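Local atomic coordinates of xylose isomerase-like TIM barrel domain-containing protein (Parabacteroides distasonis, PDB entry 4KW2), a protein that is of unknown function but has a xylose isomerase-like TIM-barrel domain, consistent with a possible isomerase or related enzyme. Residues L69-R82 with E105-G117. Sequence-based numbering, arbitrary orientation.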
ATOM      1  N   LEU A  69     -12.677   3.501  22.599  1.00 28.59           N
ATOM      2  CA  LEU A  69     -13.971   3.621  21.939  1.00 26.92           C
ATOM      3  C   LEU A  69     -14.501   2.232  21.607  1.00 29.18           C
ATOM      4  O   LEU A  69     -13.868   1.471  20.874  1.00 29.69           O
ATOM      5  CB  LEU A  69     -13.867   4.451  20.660  1.00 28.58           C
ATOM      6  CG  LEU A  69     -15.175   4.709  19.895  1.00 28.40           C
ATOM      7  CD1 LEU A  69     -16.204   5.424  20.758  1.00 31.12           C
ATOM      8  CD2 LEU A  69     -14.909   5.508  18.634  1.00 29.05           C
ATOM      9  N   ASN A  70     -15.658   1.900  22.163  1.00 28.60           N
ATOM     10  CA  ASN A  70     -16.313   0.642  21.875  1.00 27.19           C
ATOM     11  C   ASN A  70     -17.732   0.756  22.378  1.00 28.52           C
ATOM     12  O   ASN A  70     -18.045   1.670  23.141  1.00 26.71           O
ATOM     13  CB  ASN A  70     -15.582  -0.512  22.561  1.00 27.95           C
ATOM     14  CG  ASN A  70     -16.030  -1.877  22.068  1.00 28.75           C
ATOM     15  OD1 ASN A  70     -16.633  -2.014  20.997  1.00 30.84           O
ATOM     16  ND2 ASN A  70     -15.737  -2.897  22.852  1.00 27.22           N
ATOM     17  N   TYR A  71     -18.589  -0.167  21.961  1.00 29.90           N
ATOM     18  CA  TYR A  71     -20.009  -0.069  22.266  1.00 32.43           C
ATOM     19  C   TYR A  71     -20.364  -0.382  23.726  1.00 34.88           C
ATOM     20  O   TYR A  71     -21.528  -0.295  24.107  1.00 33.00           O
ATOM     21  CB  TYR A  71     -20.842  -0.911  21.287  1.00 32.54           C
ATOM     22  CG  TYR A  71     -20.472  -2.381  21.159  1.00 33.22           C
ATOM     23  CD1 TYR A  71     -20.236  -3.172  22.281  1.00 33.99           C
ATOM     24  CD2 TYR A  71     -20.410  -2.989  19.909  1.00 32.65           C
ATOM     25  CE1 TYR A  71     -19.923  -4.511  22.156  1.00 34.12           C
ATOM     26  CE2 TYR A  71     -20.096  -4.328  19.776  1.00 33.82           C
ATOM     27  CZ  TYR A  71     -19.856  -5.082  20.904  1.00 34.83           C
ATOM     28  OH  TYR A  71     -19.559  -6.418  20.790  1.00 36.56           O
ATOM     29  N   ASP A  72     -19.360  -0.720  24.533  1.00 34.90           N
ATOM     30  CA  ASP A  72     -19.555  -1.036  25.950  1.00 35.98           C
ATOM     31  C   ASP A  72     -19.393   0.175  26.883  1.00 38.85           C
ATOM     32  O   ASP A  72     -19.409   0.015  28.104  1.00 39.60           O
ATOM     33  CB  ASP A  72     -18.580  -2.150  26.375  1.00 38.00           C
ATOM     34  CG  ASP A  72     -17.112  -1.724  26.296  1.00 41.44           C
ATOM     35  OD1 ASP A  72     -16.805  -0.639  25.755  1.00 46.76           O
ATOM     36  OD2 ASP A  72     -16.251  -2.482  26.774  1.00 49.54           O
ATOM     37  N   LEU A  73     -19.227   1.376  26.332  1.00 36.94           N
ATOM     38  CA  LEU A  73     -19.058   2.571  27.168  1.00 39.89           C
ATOM     39  C   LEU A  73     -20.268   2.812  28.072  1.00 38.21           C
ATOM     40  O   LEU A  73     -21.408   2.720  27.626  1.00 38.62           O
ATOM     41  CB  LEU A  73     -18.824   3.823  26.310  1.00 39.74           C
ATOM     42  CG  LEU A  73     -17.488   3.945  25.587  1.00 40.51           C
ATOM     43  CD1 LEU A  73     -17.486   5.193  24.717  1.00 41.60           C
ATOM     44  CD2 LEU A  73     -16.330   3.977  26.572  1.00 42.05           C
ATOM     45  N   SER A  74     -20.010   3.144  29.333  1.00 37.26           N
ATOM     46  CA  SER A  74     -21.072   3.467  30.284  1.00 39.17           C
ATOM     47  C   SER A  74     -21.899   4.659  29.815  1.00 40.52           C
ATOM     48  O   SER A  74     -21.447   5.460  29.000  1.00 41.35           O
ATOM     49  CB  SER A  74     -20.477   3.791  31.654  1.00 38.98           C
ATOM     50  OG  SER A  74     -19.736   5.003  31.610  1.00 40.85           O
ATOM     51  N   ASP A  75     -23.106   4.781  30.353  1.00 45.00           N
ATOM     52  CA  ASP A  75     -23.974   5.911  30.035  1.00 46.40           C
ATOM     53  C   ASP A  75     -23.291   7.240  30.353  1.00 44.14           C
ATOM     54  O   ASP A  75     -23.405   8.193  29.589  1.00 45.44           O
ATOM     55  CB  ASP A  75     -25.302   5.803  30.793  1.00 50.76           C
ATOM     56  CG  ASP A  75     -26.176   4.655  30.295  1.00 57.48           C
ATOM     57  OD1 ASP A  75     -26.132   4.320  29.087  1.00 59.70           O
ATOM     58  OD2 ASP A  75     -26.920   4.089  31.120  1.00 63.76           O
ATOM     59  N   ASP A  76     -22.586   7.294  31.479  1.00 44.45           N
ATOM     60  CA  ASP A  76     -21.808   8.476  31.859  1.00 43.66           C
ATOM     61  C   ASP A  76     -20.763   8.824  30.809  1.00 42.22           C
ATOM     62  O   ASP A  76     -20.647   9.979  30.406  1.00 43.04           O
ATOM     63  CB  ASP A  76     -21.106   8.256  33.201  1.00 47.46           C
ATOM     64  CG  ASP A  76     -22.044   8.381  34.386  1.00 55.78           C
ATOM     65  OD1 ASP A  76     -23.262   8.572  34.184  1.00 58.65           O
ATOM     66  OD2 ASP A  76     -21.555   8.291  35.531  1.00 64.50           O
ATOM     67  N   ASN A  77     -20.003   7.821  30.378  1.00 40.78           N
ATOM     68  CA  ASN A  77     -18.981   8.014  29.353  1.00 40.14           C
ATOM     69  C   ASN A  77     -19.564   8.333  27.978  1.00 38.40           C
ATOM     70  O   ASN A  77     -18.964   9.098  27.219  1.00 35.35           O
ATOM     71  CB  ASN A  77     -18.053   6.798  29.272  1.00 40.24           C
ATOM     72  CG  ASN A  77     -17.000   6.795  30.370  1.00 41.50           C
ATOM     73  OD1 ASN A  77     -16.648   7.837  30.918  1.00 38.65           O
ATOM     74  ND2 ASN A  77     -16.487   5.616  30.688  1.00 41.43           N
ATOM     75  N   CYS A  78     -20.718   7.747  27.663  1.00 36.77           N
ATOM     76  CA  CYS A  78     -21.459   8.109  26.448  1.00 37.51           C
ATOM     77  C   CYS A  78     -21.889   9.572  26.464  1.00 36.29           C
ATOM     78  O   CYS A  78     -21.794  10.261  25.451  1.00 38.91           O
ATOM     79  CB  CYS A  78     -22.693   7.224  26.270  1.00 37.96           C
ATOM     80  SG  CYS A  78     -22.325   5.556  25.686  1.00 40.34           S
ATOM     81  N   ALA A  79     -22.358  10.045  27.615  1.00 35.74           N
ATOM     82  CA  ALA A  79     -22.773  11.439  27.749  1.00 36.04           C
ATOM     83  C   ALA A  79     -21.567  12.367  27.653  1.00 34.99           C
ATOM     84  O   ALA A  79     -21.641  13.438  27.049  1.00 35.24           O
ATOM     85  CB  ALA A  79     -23.519  11.660  29.060  1.00 36.37           C
ATOM     86  N   LEU A  80     -20.450  11.949  28.241  1.00 34.59           N
ATOM     87  CA  LEU A  80     -19.222  12.727  28.160  1.00 35.95           C
ATOM     88  C   LEU A  80     -18.693  12.772  26.724  1.00 35.04           C
ATOM     89  O   LEU A  80     -18.233  13.816  26.258  1.00 34.86           O
ATOM     90  CB  LEU A  80     -18.167  12.157  29.103  1.00 36.75           C
ATOM     91  CG  LEU A  80     -16.869  12.949  29.261  1.00 39.56           C
ATOM     92  CD1 LEU A  80     -17.128  14.413  29.591  1.00 40.09           C
ATOM     93  CD2 LEU A  80     -16.003  12.302  30.335  1.00 40.22           C
ATOM     94  N   LEU A  81     -18.782  11.652  26.015  1.00 32.25           N
ATOM     95  CA  LEU A  81     -18.337  11.607  24.623  1.00 32.78           C
ATOM     96  C   LEU A  81     -19.167  12.562  23.759  1.00 32.83           C
ATOM     97  O   LEU A  81     -18.616  13.303  22.949  1.00 31.20           O
ATOM     98  CB  LEU A  81     -18.407  10.174  24.075  1.00 32.27           C
ATOM     99  CG  LEU A  81     -17.858   9.946  22.661  1.00 30.65           C
ATOM    100  CD1 LEU A  81     -16.419  10.422  22.567  1.00 30.92           C
ATOM    101  CD2 LEU A  81     -17.969   8.479  22.273  1.00 30.92           C
ATOM    102  N   ARG A  82     -20.485  12.558  23.949  1.00 33.91           N
ATOM    103  CA  ARG A  82     -21.356  13.493  23.237  1.00 35.54           C
ATOM    104  C   ARG A  82     -20.961  14.945  23.514  1.00 35.58           C
ATOM    105  O   ARG A  82     -20.862  15.755  22.590  1.00 36.70           O
ATOM    106  CB  ARG A  82     -22.828  13.265  23.600  1.00 37.12           C
ATOM    107  CG  ARG A  82     -23.419  11.989  23.012  1.00 39.13           C
ATOM    108  CD  ARG A  82     -24.946  12.002  23.036  1.00 39.26           C
ATOM    109  NE  ARG A  82     -25.468  12.193  24.389  1.00 41.30           N
ATOM    110  CZ  ARG A  82     -25.629  11.231  25.303  1.00 42.16           C
ATOM    111  NH1 ARG A  82     -25.313   9.962  25.047  1.00 41.60           N
ATOM    112  NH2 ARG A  82     -26.106  11.546  26.501  1.00 43.49           N
ATOM    113  N   GLU A 105     -23.336  -8.553  18.581  1.00 35.31           N
ATOM    114  CA  GLU A 105     -22.424  -7.455  18.259  1.00 35.79           C
ATOM    115  C   GLU A 105     -23.108  -6.362  17.435  1.00 35.21           C
ATOM    116  O   GLU A 105     -22.985  -5.177  17.743  1.00 34.17           O
ATOM    117  CB  GLU A 105     -21.192  -7.980  17.517  1.00 36.51           C
ATOM    118  CG  GLU A 105     -20.266  -8.822  18.390  1.00 37.27           C
ATOM    119  CD  GLU A 105     -19.296  -9.681  17.597  1.00 37.85           C
ATOM    120  OE1 GLU A 105     -19.502  -9.866  16.378  1.00 37.50           O
ATOM    121  OE2 GLU A 105     -18.321 -10.181  18.202  1.00 38.82           O
ATOM    122  N   TRP A 106     -23.832  -6.761  16.396  1.00 36.33           N
ATOM    123  CA  TRP A 106     -24.541  -5.793  15.566  1.00 36.47           C
ATOM    124  C   TRP A 106     -25.504  -4.996  16.421  1.00 37.64           C
ATOM    125  O   TRP A 106     -25.509  -3.770  16.373  1.00 36.33           O
ATOM    126  CB  TRP A 106     -25.289  -6.475  14.417  1.00 34.91           C
ATOM    127  CG  TRP A 106     -24.391  -6.931  13.315  1.00 34.48           C
ATOM    128  CD1 TRP A 106     -24.196  -8.212  12.895  1.00 35.51           C
ATOM    129  CD2 TRP A 106     -23.557  -6.109  12.490  1.00 34.34           C
ATOM    130  NE1 TRP A 106     -23.296  -8.241  11.859  1.00 35.97           N
ATOM    131  CE2 TRP A 106     -22.889  -6.963  11.590  1.00 35.42           C
ATOM    132  CE3 TRP A 106     -23.310  -4.736  12.424  1.00 33.46           C
ATOM    133  CZ2 TRP A 106     -21.994  -6.489  10.634  1.00 35.16           C
ATOM    134  CZ3 TRP A 106     -22.420  -4.266  11.473  1.00 33.02           C
ATOM    135  CH2 TRP A 106     -21.775  -5.141  10.591  1.00 32.51           C
ATOM    136  N   ASP A 107     -26.296  -5.703  17.224  1.00 40.34           N
ATOM    137  CA  ASP A 107     -27.284  -5.067  18.093  1.00 42.30           C
ATOM    138  C   ASP A 107     -26.638  -4.022  18.998  1.00 38.81           C
ATOM    139  O   ASP A 107     -27.098  -2.881  19.065  1.00 41.43           O
ATOM    140  CB  ASP A 107     -28.008  -6.118  18.938  1.00 46.40           C
ATOM    141  CG  ASP A 107     -29.176  -5.540  19.705  1.00 55.35           C
ATOM    142  OD1 ASP A 107     -30.115  -5.018  19.065  1.00 59.47           O
ATOM    143  OD2 ASP A 107     -29.157  -5.608  20.952  1.00 64.31           O
ATOM    144  N   LYS A 108     -25.563  -4.412  19.678  1.00 36.33           N
ATOM    145  CA  LYS A 108     -24.844  -3.504  20.578  1.00 36.67           C
ATOM    146  C   LYS A 108     -24.242  -2.300  19.843  1.00 33.79           C
ATOM    147  O   LYS A 108     -24.240  -1.186  20.365  1.00 33.16           O
ATOM    148  CB  LYS A 108     -23.737  -4.253  21.319  1.00 39.37           C
ATOM    149  CG  LYS A 108     -24.225  -5.245  22.363  1.00 42.29           C
ATOM    150  CD  LYS A 108     -23.063  -6.105  22.852  1.00 46.05           C
ATOM    151  CE  LYS A 108     -23.506  -7.207  23.800  1.00 50.99           C
ATOM    152  NZ  LYS A 108     -23.561  -6.758  25.215  1.00 54.60           N
ATOM    153  N   PHE A 109     -23.738  -2.537  18.635  1.00 31.54           N
ATOM    154  CA  PHE A 109     -23.143  -1.491  17.800  1.00 30.57           C
ATOM    155  C   PHE A 109     -24.172  -0.431  17.376  1.00 33.41           C
ATOM    156  O   PHE A 109     -23.916   0.774  17.501  1.00 32.76           O
ATOM    157  CB  PHE A 109     -22.484  -2.140  16.581  1.00 29.19           C
ATOM    158  CG  PHE A 109     -21.974  -1.166  15.554  1.00 29.75           C
ATOM    159  CD1 PHE A 109     -20.854  -0.389  15.803  1.00 29.11           C
ATOM    160  CD2 PHE A 109     -22.589  -1.066  14.311  1.00 30.34           C
ATOM    161  CE1 PHE A 109     -20.378   0.492  14.844  1.00 28.75           C
ATOM    162  CE2 PHE A 109     -22.112  -0.195  13.350  1.00 28.25           C
ATOM    163  CZ  PHE A 109     -21.006   0.586  13.616  1.00 27.79           C
ATOM    164  N   PHE A 110     -25.330  -0.880  16.895  1.00 32.91           N
ATOM    165  CA  PHE A 110     -26.416   0.028  16.513  1.00 33.26           C
ATOM    166  C   PHE A 110     -26.993   0.785  17.709  1.00 36.29           C
ATOM    167  O   PHE A 110     -27.334   1.959  17.592  1.00 35.03           O
ATOM    168  CB  PHE A 110     -27.545  -0.729  15.806  1.00 34.22           C
ATOM    169  CG  PHE A 110     -27.346  -0.868  14.323  1.00 34.22           C
ATOM    170  CD1 PHE A 110     -26.477  -1.821  13.811  1.00 33.45           C
ATOM    171  CD2 PHE A 110     -28.031  -0.049  13.441  1.00 34.21           C
ATOM    172  CE1 PHE A 110     -26.290  -1.952  12.447  1.00 33.13           C
ATOM    173  CE2 PHE A 110     -27.851  -0.173  12.074  1.00 34.46           C
ATOM    174  CZ  PHE A 110     -26.979  -1.127  11.577  1.00 35.14           C
ATOM    175  N   ALA A 111     -27.123   0.109  18.848  1.00 38.90           N
ATOM    176  CA  ALA A 111     -27.589   0.761  20.076  1.00 37.98           C
ATOM    177  C   ALA A 111     -26.626   1.867  20.491  1.00 35.58           C
ATOM    178  O   ALA A 111     -27.047   2.959  20.861  1.00 34.13           O
ATOM    179  CB  ALA A 111     -27.736  -0.254  21.203  1.00 37.43           C
ATOM    180  N   PHE A 112     -25.332   1.573  20.423  1.00 34.58           N
ATOM    181  CA  PHE A 112     -24.293   2.540  20.770  1.00 33.16           C
ATOM    182  C   PHE A 112     -24.293   3.742  19.823  1.00 33.17           C
ATOM    183  O   PHE A 112     -24.278   4.883  20.267  1.00 33.25           O
ATOM    184  CB  PHE A 112     -22.919   1.873  20.757  1.00 31.52           C
ATOM    185  CG  PHE A 112     -21.790   2.823  21.016  1.00 31.66           C
ATOM    186  CD1 PHE A 112     -21.579   3.332  22.286  1.00 32.86           C
ATOM    187  CD2 PHE A 112     -20.940   3.215  19.989  1.00 32.76           C
ATOM    188  CE1 PHE A 112     -20.536   4.210  22.533  1.00 34.51           C
ATOM    189  CE2 PHE A 112     -19.900   4.096  20.227  1.00 31.63           C
ATOM    190  CZ  PHE A 112     -19.695   4.591  21.504  1.00 32.23           C
ATOM    191  N   ALA A 113     -24.304   3.475  18.521  1.00 33.82           N
ATOM    192  CA  ALA A 113     -24.390   4.535  17.519  1.00 33.86           C
ATOM    193  C   ALA A 113     -25.552   5.480  17.815  1.00 34.46           C
ATOM    194  O   ALA A 113     -25.395   6.701  17.779  1.00 35.83           O
ATOM    195  CB  ALA A 113     -24.535   3.943  16.128  1.00 33.64           C
ATOM    196  N   HIS A 114     -26.713   4.908  18.105  1.00 36.59           N
ATOM    197  CA  HIS A 114     -27.905   5.686  18.431  1.00 40.12           C
ATOM    198  C   HIS A 114     -27.712   6.489  19.715  1.00 41.13           C
ATOM    199  O   HIS A 114     -28.078   7.657  19.786  1.00 40.43           O
ATOM    200  CB  HIS A 114     -29.106   4.756  18.585  1.00 43.42           C
ATOM    201  CG  HIS A 114     -30.360   5.453  19.008  1.00 47.73           C
ATOM    202  ND1 HIS A 114     -31.192   6.094  18.114  1.00 50.42           N
ATOM    203  CD2 HIS A 114     -30.923   5.614  20.229  1.00 48.27           C
ATOM    204  CE1 HIS A 114     -32.213   6.619  18.767  1.00 49.22           C
ATOM    205  NE2 HIS A 114     -32.074   6.344  20.050  1.00 49.25           N
ATOM    206  N   LYS A 115     -27.129   5.855  20.723  1.00 40.85           N
ATOM    207  CA  LYS A 115     -26.910   6.495  22.014  1.00 42.83           C
ATOM    208  C   LYS A 115     -25.973   7.704  21.897  1.00 41.00           C
ATOM    209  O   LYS A 115     -26.182   8.719  22.554  1.00 44.41           O
ATOM    210  CB  LYS A 115     -26.361   5.471  23.017  1.00 47.77           C
ATOM    211  CG  LYS A 115     -26.352   5.944  24.462  1.00 53.19           C
ATOM    212  CD  LYS A 115     -26.484   4.793  25.455  1.00 59.46           C
ATOM    213  CE  LYS A 115     -25.348   3.779  25.346  1.00 63.81           C
ATOM    214  NZ  LYS A 115     -25.687   2.550  24.567  1.00 63.05           N
ATOM    215  N   ILE A 116     -24.949   7.600  21.058  1.00 38.99           N
ATOM    216  CA  ILE A 116     -24.004   8.701  20.858  1.00 38.00           C
ATOM    217  C   ILE A 116     -24.576   9.756  19.905  1.00 36.62           C
ATOM    218  O   ILE A 116     -24.144  10.905  19.904  1.00 34.70           O
ATOM    219  CB  ILE A 116     -22.639   8.177  20.359  1.00 35.84           C
ATOM    220  CG1 ILE A 116     -22.025   7.246  21.412  1.00 37.23           C
ATOM    221  CG2 ILE A 116     -21.679   9.319  20.053  1.00 34.30           C
ATOM    222  CD1 ILE A 116     -21.819   7.888  22.774  1.00 38.25           C
ATOM    223  N   GLY A 117     -25.558   9.360  19.104  1.00 36.22           N
ATOM    224  CA  GLY A 117     -26.249  10.288  18.224  1.00 37.22           C
ATOM    225  C   GLY A 117     -25.709  10.290  16.811  1.00 35.10           C
ATOM    226  O   GLY A 117     -25.834  11.281  16.109  1.00 39.08           O
TER
HETATM  227  O   HOH W   1     -22.632   1.705  25.446  1.00 33.97           O
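Phe112 of helix 105-116 packs under the 70-73 turn that leads into helix 75-82, joining two neighbouring outer helices of the TIM barrel at -50°. Its ring takes Tyr71 CA and Asn70 O over one face and Ile116 CG1 over the other. Leu69 CD1 meets the ring edge, 3.7 Å from Phe112 CZ, while Leu81 CD2 and Cys78 SG approach obliquely, the latter in a sulfur-aromatic contact. One turn on, Ile116 CD1 fits against Cys78 CB and Leu81 CD2, and Phe95 of strand 91-98 backs this core. Tyr71 extends alongside helix 105-116: Lys108 CB sits 3.6 Å from its ring centroid, almost on the normal, and Asn70 OD1 covers the opposite face. Asn70 ND2 bonds to Gly219 O of the second subunit, which also packs on Tyr71. Losing this ring to an alanine would probably leave Lys108 CB without its aromatic platform and open a gap beside Phe109. The outer side is looser and polar. Asp75 OD1 and Lys115 NZ, 4.9 Å apart, form no direct pair, and a water donating to Tyr71 O and Leu73 O accepts a weak bond from Lys115 NZ. Arg82, bent at chi3, gives Lys115 O a weak 2.9 Å bond from NH1, angled at 123°.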